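Putative glyoxalase superfamily protein (Ralstonia eutropha, PDB 3IUZ) probably acts as an iron(II)-dependent dioxygenase of the 2-oxoadipate dioxygenase/decarboxylase family, whose members convert 2-oxoadipate to 2-hydroxyglutarate. Local coordinates at residues 4-7 and 8-12; 26-29 and 30-34; 95-99 and 100-104. All coordinates share one frame; numbering follows the deposited sequence.

Interaction 1. Residues 4-7 and 8-12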
ATOM      1  N   PRO A   4      16.498 -14.758   9.235  1.00 18.32           N
ATOM      2  CA  PRO A   4      16.673 -14.167  10.563  1.00 17.32           C
ATOM      3  C   PRO A   4      16.673 -12.633  10.548  1.00 16.35           C
ATOM      4  O   PRO A   4      16.090 -12.036  11.455  1.00 15.76           O
ATOM      5  CB  PRO A   4      18.012 -14.736  11.039  1.00 17.63           C
ATOM      6  CG  PRO A   4      18.045 -16.090  10.382  1.00 18.33           C
ATOM      7  CD  PRO A   4      17.504 -15.812   8.988  1.00 17.52           C
ATOM      8  N   ASN A   5      17.321 -12.009   9.576  1.00 14.38           N
ATOM      9  CA  ASN A   5      17.330 -10.544   9.560  1.00 15.33           C
ATOM     10  C   ASN A   5      15.911  -9.986   9.398  1.00 14.49           C
ATOM     11  O   ASN A   5      15.521  -9.121  10.161  1.00 13.99           O
ATOM     12  CB  ASN A   5      18.254  -9.970   8.513  1.00 15.65           C
ATOM     13  CG  ASN A   5      19.663  -9.804   9.040  1.00 17.71           C
ATOM     14  OD1 ASN A   5      19.986 -10.267  10.145  1.00 16.90           O
ATOM     15  ND2 ASN A   5      20.506  -9.150   8.263  1.00 22.35           N
ATOM     16  N   ILE A   6      15.158 -10.523   8.447  1.00 14.31           N
ATOM     17  CA  ILE A   6      13.777 -10.056   8.222  1.00 16.01           C
ATOM     18  C   ILE A   6      12.924 -10.363   9.471  1.00 16.34           C
ATOM     19  O   ILE A   6      12.129  -9.541   9.930  1.00 16.16           O
ATOM     20  CB  ILE A   6      13.164 -10.635   6.941  1.00 17.09           C
ATOM     21  CG1 ILE A   6      13.774  -9.913   5.717  1.00 19.81           C
ATOM     22  CG2 ILE A   6      11.629 -10.437   6.939  1.00 17.72           C
ATOM     23  CD1 ILE A   6      13.714 -10.680   4.417  1.00 22.89           C
ATOM     24  N   ALA A   7      13.137 -11.521  10.063  1.00 16.29           N
ATOM     25  CA  ALA A   7      12.365 -11.900  11.231  1.00 17.69           C
ATOM     26  C   ALA A   7      12.619 -10.894  12.373  1.00 16.78           C
ATOM     27  O   ALA A   7      11.698 -10.502  13.097  1.00 17.90           O
ATOM     28  CB  ALA A   7      12.692 -13.355  11.651  1.00 17.25           C
ATOM     29  N   THR A   8      13.865 -10.524  12.576  1.00 18.00           N
ATOM     30  CA  THR A   8      14.227  -9.553  13.633  1.00 17.75           C
ATOM     31  C   THR A   8      13.613  -8.181  13.371  1.00 18.46           C
ATOM     32  O   THR A   8      13.019  -7.568  14.265  1.00 18.95           O
ATOM     33  CB  THR A   8      15.729  -9.402  13.750  1.00 19.25           C
ATOM     34  OG1 THR A   8      16.286 -10.693  13.972  1.00 20.41           O
ATOM     35  CG2 THR A   8      16.152  -8.448  14.959  1.00 16.44           C
ATOM     36  N   LEU A   9      13.705  -7.719  12.125  1.00 17.25           N
ATOM     37  CA  LEU A   9      13.085  -6.457  11.741  1.00 16.45           C
ATOM     38  C   LEU A   9      11.562  -6.474  12.000  1.00 17.14           C
ATOM     39  O   LEU A   9      11.005  -5.485  12.485  1.00 16.09           O
ATOM     40  CB  LEU A   9      13.370  -6.155  10.251  1.00 15.31           C
ATOM     41  CG  LEU A   9      14.831  -5.922   9.874  1.00 15.21           C
ATOM     42  CD1 LEU A   9      15.002  -5.923   8.329  1.00 13.98           C
ATOM     43  CD2 LEU A   9      15.337  -4.570  10.529  1.00 11.95           C
ATOM     44  N   LEU A  10      10.910  -7.574  11.649  1.00 17.10           N
ATOM     45  CA  LEU A  10       9.469  -7.765  11.884  1.00 19.99           C
ATOM     46  C   LEU A  10       9.130  -7.772  13.374  1.00 18.67           C
ATOM     47  O   LEU A  10       8.241  -7.041  13.855  1.00 20.26           O
ATOM     48  CB  LEU A  10       8.978  -9.095  11.245  1.00 19.48           C
ATOM     49  CG  LEU A  10       8.856  -9.104   9.711  1.00 23.49           C
ATOM     50  CD1 LEU A  10       8.120 -10.340   9.174  1.00 19.76           C
ATOM     51  CD2 LEU A  10       8.161  -7.883   9.233  1.00 21.67           C
ATOM     52  N   SER A  11       9.891  -8.543  14.101  1.00 19.20           N
ATOM     53  CA  SER A  11       9.644  -8.781  15.524  1.00 20.01           C
ATOM     54  C   SER A  11       9.711  -7.498  16.343  1.00 19.51           C
ATOM     55  O   SER A  11       8.907  -7.308  17.229  1.00 18.71           O
ATOM     56  CB  SER A  11      10.631  -9.833  16.057  1.00 20.37           C
ATOM     57  OG  SER A  11      10.113 -10.393  17.242  1.00 26.11           O
ATOM     58  N   ALA A  12      10.636  -6.606  15.994  1.00 19.58           N
ATOM     59  CA  ALA A  12      10.793  -5.305  16.661  1.00 19.84           C
ATOM     60  C   ALA A  12       9.567  -4.415  16.364  1.00 19.93           C
ATOM     61  O   ALA A  12       9.226  -3.544  17.125  1.00 21.22           O
ATOM     62  CB  ALA A  12      12.068  -4.612  16.205  1.00 18.90           C
TER
HETATM   63  O   HOH W   1      19.343 -10.850  12.858  1.00 48.12           O
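T8 grips the carbonyl of P4 twice in the first turns of the N-terminal alpha-helix 4-14, a regular run of i to i+4 bonds with a threonine folded back on its own helix. Its amide N donates to P4 O at 2.9 Å, and its hydroxyl OG1 donates to the same oxygen, also at 2.9 Å. The two donors come from opposite faces of the carbonyl plane, the hydroxyl tilted 32° out of it. The hydroxyl lies beside the backbone N of T8 (chi1 -56°), the rotamer that turns OG1 back along the helix. A water donates both to T8 OG1, at a long 3.3 Å, and to N5 OD1, linking the two side chains, both of which also touch V190 of helix 190-200; the amide ND2 of N5 bonds instead to E44 and to the carbonyl of G38. L9 continues the ladder through its N to N5 O, with an N-H...O angle of 169°, and L9 CG lies 3.3 Å from N5 O. This side chain packs on A48 of helix 42-60 and I197 of helix 190-200. L10 N bonds to I6 O at 2.9 Å, while the two side chains run side by side in the same direction toward M51 of helix 42-60. Their closest carbons are I6 CG2 and L10 CG, 4.1 Å apart. S11 comes next: its N donates to A7 O at 2.8 Å, and its CB sits 3.2 Å from that same oxygen.

Interaction 2. Residues 26-29 and 30-34; sequences VSVP and DGLPS
The ring of P29 and the isobutyl group of L32 cross obliquely, with CG of the ring 4.0 Å from L32 CD2. L32 sends its CB back toward the preceding residues, and its CG stands anti to its own carbonyl carbon (chi1 -62°), which carries CD2 to the proline ring and CD1 toward V28. That second meeting is looser: V28 CG1 and L32 CD1 are 4.5 Å apart. The branch carbon, L32 CG, lies 3.8 Å from P29 O. No direct hydrogen bond joins 26-29 to 30-34. A water bridges them instead, donating to P29 O at 2.7 Å and accepting from L32 N at 3.0 Å, so that both backbone groups are satisfied across the bend. The chain bends at G31, whose positive phi (83°) would press a CB against the carbonyl oxygen of D30. D30 is exposed, and its CB points away from 26-29 overall. The apolar side of the bend faces helix 4-14, and P29 touches Q47 of helix 42-60. The arrangement is a water-bridged, proline-containing bend in the irregular connection between helix 16-25 and strand 40-41, with its apolar side laid on the helices.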
ATOM      1  N   VAL A  26       3.591 -15.423   4.610  1.00 23.92           N
ATOM      2  CA  VAL A  26       4.057 -14.619   3.491  1.00 24.45           C
ATOM      3  C   VAL A  26       5.468 -15.043   3.069  1.00 25.92           C
ATOM      4  O   VAL A  26       6.409 -14.967   3.877  1.00 27.69           O
ATOM      5  CB  VAL A  26       4.091 -13.152   3.846  1.00 23.06           C
ATOM      6  CG1 VAL A  26       4.551 -12.299   2.631  1.00 19.76           C
ATOM      7  CG2 VAL A  26       2.702 -12.704   4.321  1.00 24.14           C
ATOM      8  N   SER A  27       5.614 -15.487   1.819  1.00 26.16           N
ATOM      9  CA  SER A  27       6.936 -15.891   1.322  1.00 26.22           C
ATOM     10  C   SER A  27       7.888 -14.750   1.307  1.00 25.21           C
ATOM     11  O   SER A  27       7.534 -13.611   0.942  1.00 25.14           O
ATOM     12  CB  SER A  27       6.876 -16.436  -0.088  1.00 26.48           C
ATOM     13  OG  SER A  27       6.141 -17.625  -0.080  1.00 30.37           O
ATOM     14  N   VAL A  28       9.126 -15.052   1.690  1.00 23.87           N
ATOM     15  CA  VAL A  28      10.201 -14.109   1.534  1.00 21.69           C
ATOM     16  C   VAL A  28      10.912 -14.506   0.268  1.00 21.76           C
ATOM     17  O   VAL A  28      11.342 -15.645   0.100  1.00 20.74           O
ATOM     18  CB  VAL A  28      11.180 -14.135   2.763  1.00 21.01           C
ATOM     19  CG1 VAL A  28      12.402 -13.285   2.492  1.00 20.31           C
ATOM     20  CG2 VAL A  28      10.487 -13.673   3.996  1.00 21.76           C
ATOM     21  N   PRO A  29      11.113 -13.561  -0.627  1.00 21.43           N
ATOM     22  CA  PRO A  29      11.858 -13.935  -1.838  1.00 21.52           C
ATOM     23  C   PRO A  29      13.278 -14.403  -1.546  1.00 22.27           C
ATOM     24  O   PRO A  29      13.924 -13.922  -0.602  1.00 23.08           O
ATOM     25  CB  PRO A  29      11.893 -12.634  -2.649  1.00 21.85           C
ATOM     26  CG  PRO A  29      11.597 -11.536  -1.678  1.00 21.17           C
ATOM     27  CD  PRO A  29      10.873 -12.113  -0.513  1.00 21.92           C
ATOM     28  N   ASP A  30      13.745 -15.345  -2.350  1.00 23.34           N
ATOM     29  CA  ASP A  30      15.081 -15.878  -2.216  1.00 24.60           C
ATOM     30  C   ASP A  30      16.049 -14.929  -2.872  1.00 23.74           C
ATOM     31  O   ASP A  30      15.689 -14.189  -3.763  1.00 23.64           O
ATOM     32  CB  ASP A  30      15.215 -17.222  -2.914  1.00 25.38           C
ATOM     33  CG  ASP A  30      14.485 -18.330  -2.202  1.00 30.82           C
ATOM     34  OD1 ASP A  30      14.476 -18.389  -0.940  1.00 35.51           O
ATOM     35  OD2 ASP A  30      13.921 -19.171  -2.938  1.00 38.63           O
ATOM     36  N   GLY A  31      17.290 -14.958  -2.436  1.00 21.58           N
ATOM     37  CA  GLY A  31      18.283 -14.147  -3.113  1.00 20.92           C
ATOM     38  C   GLY A  31      18.409 -12.680  -2.744  1.00 20.01           C
ATOM     39  O   GLY A  31      19.039 -11.927  -3.461  1.00 20.33           O
ATOM     40  N   LEU A  32      17.821 -12.225  -1.647  1.00 18.75           N
ATOM     41  CA  LEU A  32      18.005 -10.811  -1.298  1.00 18.00           C
ATOM     42  C   LEU A  32      19.467 -10.601  -0.854  1.00 17.84           C
ATOM     43  O   LEU A  32      20.010 -11.427  -0.097  1.00 16.81           O
ATOM     44  CB  LEU A  32      17.031 -10.373  -0.216  1.00 18.55           C
ATOM     45  CG  LEU A  32      15.542 -10.454  -0.566  1.00 18.86           C
ATOM     46  CD1 LEU A  32      14.735  -9.933   0.655  1.00 21.30           C
ATOM     47  CD2 LEU A  32      15.155  -9.707  -1.867  1.00 18.72           C
ATOM     48  N   PRO A  33      20.100  -9.510  -1.309  1.00 16.91           N
ATOM     49  CA  PRO A  33      21.398  -9.133  -0.791  1.00 17.93           C
ATOM     50  C   PRO A  33      21.492  -9.192   0.746  1.00 18.01           C
ATOM     51  O   PRO A  33      20.557  -8.836   1.445  1.00 18.07           O
ATOM     52  CB  PRO A  33      21.590  -7.698  -1.319  1.00 17.76           C
ATOM     53  CG  PRO A  33      20.652  -7.610  -2.489  1.00 18.05           C
ATOM     54  CD  PRO A  33      19.568  -8.510  -2.256  1.00 17.25           C
ATOM     55  N   SER A  34      22.653  -9.633   1.230  1.00 18.98           N
ATOM     56  CA  SER A  34      22.959  -9.768   2.658  1.00 20.00           C
ATOM     57  C   SER A  34      24.252  -9.010   2.980  1.00 19.58           C
ATOM     58  O   SER A  34      25.045  -8.704   2.097  1.00 19.43           O
ATOM     59  CB  SER A  34      23.169 -11.257   3.015  1.00 20.07           C
ATOM     60  OG  SER A  34      24.332 -11.749   2.323  1.00 25.62           O
TER
HETATM   61  O   HOH W   2      16.392 -13.653   0.538  1.00 14.75           O

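Interaction 3. Residues 95-99 and 100-104; sequences ALPEG and EAAFT
P97 packs its ring against A101 and A102 at the entry to helix 101-110, with CB 4.0 Å from A101 CB and CD 4.3 Å from A102 CB. The methyl of A102 points back into the preceding loop, where it also meets L96 CD1 at 4.0 Å and P97 O at 3.7 Å. L96 reaches it because its CG stands anti to the backbone N (chi1 -165°), turning the side chain along the loop toward the helix. Between these apolar contacts the chain makes a type II' beta turn from E98 to A101, with G99 at positive phi, a conformation in which a CB would collide with the next amide N. Its closing bond, A101 N to E98 O, is weak at 3.4 Å, as is the following one, A102 N to G99 O at 3.3 Å. Firmer helical bonding begins one residue on: E100 O takes both F103 N and T104 N, each at 2.8 Å. E100, within the turn, has its CB pointing away from 95-99 overall; its OE1 bonds to Y130 and its N to E146. The loop from strand 80-87 thus enters helix 101-110 beside strand 125-132, while F103 packs on L85 and T87 of strand 80-87 and meets the ring of F204.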
ATOM      1  N   ALA A  95       1.360  20.288   5.007  1.00 16.12           N
ATOM      2  CA  ALA A  95       2.801  20.028   5.092  1.00 15.97           C
ATOM      3  C   ALA A  95       3.292  18.855   4.249  1.00 16.38           C
ATOM      4  O   ALA A  95       4.483  18.524   4.281  1.00 15.90           O
ATOM      5  CB  ALA A  95       3.192  19.820   6.538  1.00 15.67           C
ATOM      6  N   LEU A  96       2.379  18.225   3.495  1.00 15.88           N
ATOM      7  CA  LEU A  96       2.631  17.010   2.759  1.00 15.50           C
ATOM      8  C   LEU A  96       3.004  17.340   1.322  1.00 15.32           C
ATOM      9  O   LEU A  96       2.279  18.104   0.663  1.00 13.76           O
ATOM     10  CB  LEU A  96       1.371  16.116   2.774  1.00 15.61           C
ATOM     11  CG  LEU A  96       1.521  14.632   2.364  1.00 16.64           C
ATOM     12  CD1 LEU A  96       2.450  13.906   3.341  1.00 14.76           C
ATOM     13  CD2 LEU A  96       0.066  14.072   2.322  1.00 14.50           C
ATOM     14  N   PRO A  97       4.174  16.849   0.855  1.00 15.06           N
ATOM     15  CA  PRO A  97       4.481  17.039  -0.556  1.00 15.18           C
ATOM     16  C   PRO A  97       3.318  16.559  -1.444  1.00 14.70           C
ATOM     17  O   PRO A  97       2.557  15.653  -1.086  1.00 14.93           O
ATOM     18  CB  PRO A  97       5.737  16.176  -0.793  1.00 15.13           C
ATOM     19  CG  PRO A  97       6.363  16.010   0.608  1.00 14.69           C
ATOM     20  CD  PRO A  97       5.177  16.027   1.550  1.00 15.10           C
ATOM     21  N   GLU A  98       3.221  17.156  -2.611  1.00 14.69           N
ATOM     22  CA  GLU A  98       2.101  16.970  -3.482  1.00 14.64           C
ATOM     23  C   GLU A  98       2.194  15.642  -4.207  1.00 14.91           C
ATOM     24  O   GLU A  98       3.249  15.280  -4.690  1.00 13.19           O
ATOM     25  CB  GLU A  98       2.095  18.081  -4.531  1.00 15.04           C
ATOM     26  CG  GLU A  98       1.960  19.496  -3.994  1.00 16.60           C
ATOM     27  CD  GLU A  98       2.112  20.553  -5.089  1.00 19.59           C
ATOM     28  OE1 GLU A  98       1.605  20.320  -6.194  1.00 21.52           O
ATOM     29  OE2 GLU A  98       2.764  21.586  -4.845  1.00 18.34           O
ATOM     30  N   GLY A  99       1.056  14.982  -4.372  1.00 13.51           N
ATOM     31  CA  GLY A  99       0.996  13.733  -5.104  1.00 13.94           C
ATOM     32  C   GLY A  99       2.011  12.698  -4.689  1.00 12.80           C
ATOM     33  O   GLY A  99       2.256  12.483  -3.474  1.00 14.17           O
ATOM     34  N   GLU A 100       2.581  12.025  -5.666  1.00 13.11           N
ATOM     35  CA  GLU A 100       3.442  10.861  -5.371  1.00 13.40           C
ATOM     36  C   GLU A 100       4.770  11.228  -4.680  1.00 14.38           C
ATOM     37  O   GLU A 100       5.432  10.361  -4.112  1.00 13.39           O
ATOM     38  CB  GLU A 100       3.709   9.994  -6.578  1.00 13.69           C
ATOM     39  CG  GLU A 100       4.534  10.645  -7.644  1.00 14.58           C
ATOM     40  CD  GLU A 100       5.351   9.665  -8.419  1.00 15.08           C
ATOM     41  OE1 GLU A 100       5.018   8.461  -8.417  1.00 18.28           O
ATOM     42  OE2 GLU A 100       6.314  10.137  -9.047  1.00 14.67           O
ATOM     43  N   ALA A 101       5.178  12.492  -4.766  1.00 15.53           N
ATOM     44  CA  ALA A 101       6.425  12.940  -4.136  1.00 15.27           C
ATOM     45  C   ALA A 101       6.416  12.623  -2.646  1.00 15.32           C
ATOM     46  O   ALA A 101       7.440  12.510  -2.028  1.00 15.62           O
ATOM     47  CB  ALA A 101       6.629  14.473  -4.332  1.00 15.96           C
ATOM     48  N   ALA A 102       5.245  12.489  -2.058  1.00 14.59           N
ATOM     49  CA  ALA A 102       5.171  12.180  -0.633  1.00 14.78           C
ATOM     50  C   ALA A 102       5.738  10.800  -0.358  1.00 14.00           C
ATOM     51  O   ALA A 102       6.209  10.541   0.725  1.00 14.77           O
ATOM     52  CB  ALA A 102       3.715  12.296  -0.118  1.00 14.41           C
ATOM     53  N   PHE A 103       5.675   9.917  -1.354  1.00 13.44           N
ATOM     54  CA  PHE A 103       6.201   8.570  -1.248  1.00 14.28           C
ATOM     55  C   PHE A 103       7.469   8.268  -2.070  1.00 14.09           C
ATOM     56  O   PHE A 103       8.261   7.468  -1.636  1.00 13.86           O
ATOM     57  CB  PHE A 103       5.082   7.575  -1.569  1.00 15.72           C
ATOM     58  CG  PHE A 103       4.074   7.529  -0.480  1.00 14.50           C
ATOM     59  CD1 PHE A 103       4.339   6.796   0.661  1.00 15.28           C
ATOM     60  CD2 PHE A 103       2.979   8.389  -0.496  1.00 18.57           C
ATOM     61  CE1 PHE A 103       3.498   6.852   1.726  1.00 18.52           C
ATOM     62  CE2 PHE A 103       2.132   8.443   0.570  1.00 17.66           C
ATOM     63  CZ  PHE A 103       2.379   7.654   1.668  1.00 18.07           C
ATOM     64  N   THR A 104       7.685   8.898  -3.215  1.00 13.65           N
ATOM     65  CA  THR A 104       8.931   8.615  -3.933  1.00 13.65           C
ATOM     66  C   THR A 104      10.185   9.022  -3.102  1.00 13.86           C
ATOM     67  O   THR A 104      11.213   8.386  -3.214  1.00 12.62           O
ATOM     68  CB  THR A 104       8.980   9.258  -5.312  1.00 13.85           C
ATOM     69  OG1 THR A 104       8.610  10.617  -5.237  1.00 16.02           O
ATOM     70  CG2 THR A 104       7.993   8.521  -6.281  1.00 10.71           C
TER

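How the interactions relate
Interactions 1 and 2 belong to one helical corner of the chain, on the same side of its centre, with their own centres 13 Å apart. They meet through I6: its CD1 lies 3.5 Å from V28 CG1 and 4.0 Å from L32 CD1, so the helix of interaction 1 packs on the apolar side of the bend in interaction 2. M51 of helix 42-60 extends this cluster, touching I6, L10 and V26. Interaction 3 is separate, beside the mixed sheet; its nearest atoms are about 17 Å from interaction 1 and about 19 Å from interaction 2. None of the three includes a metal or ligand among its contacts, so none can be tied to the iron(II) site expected for the family.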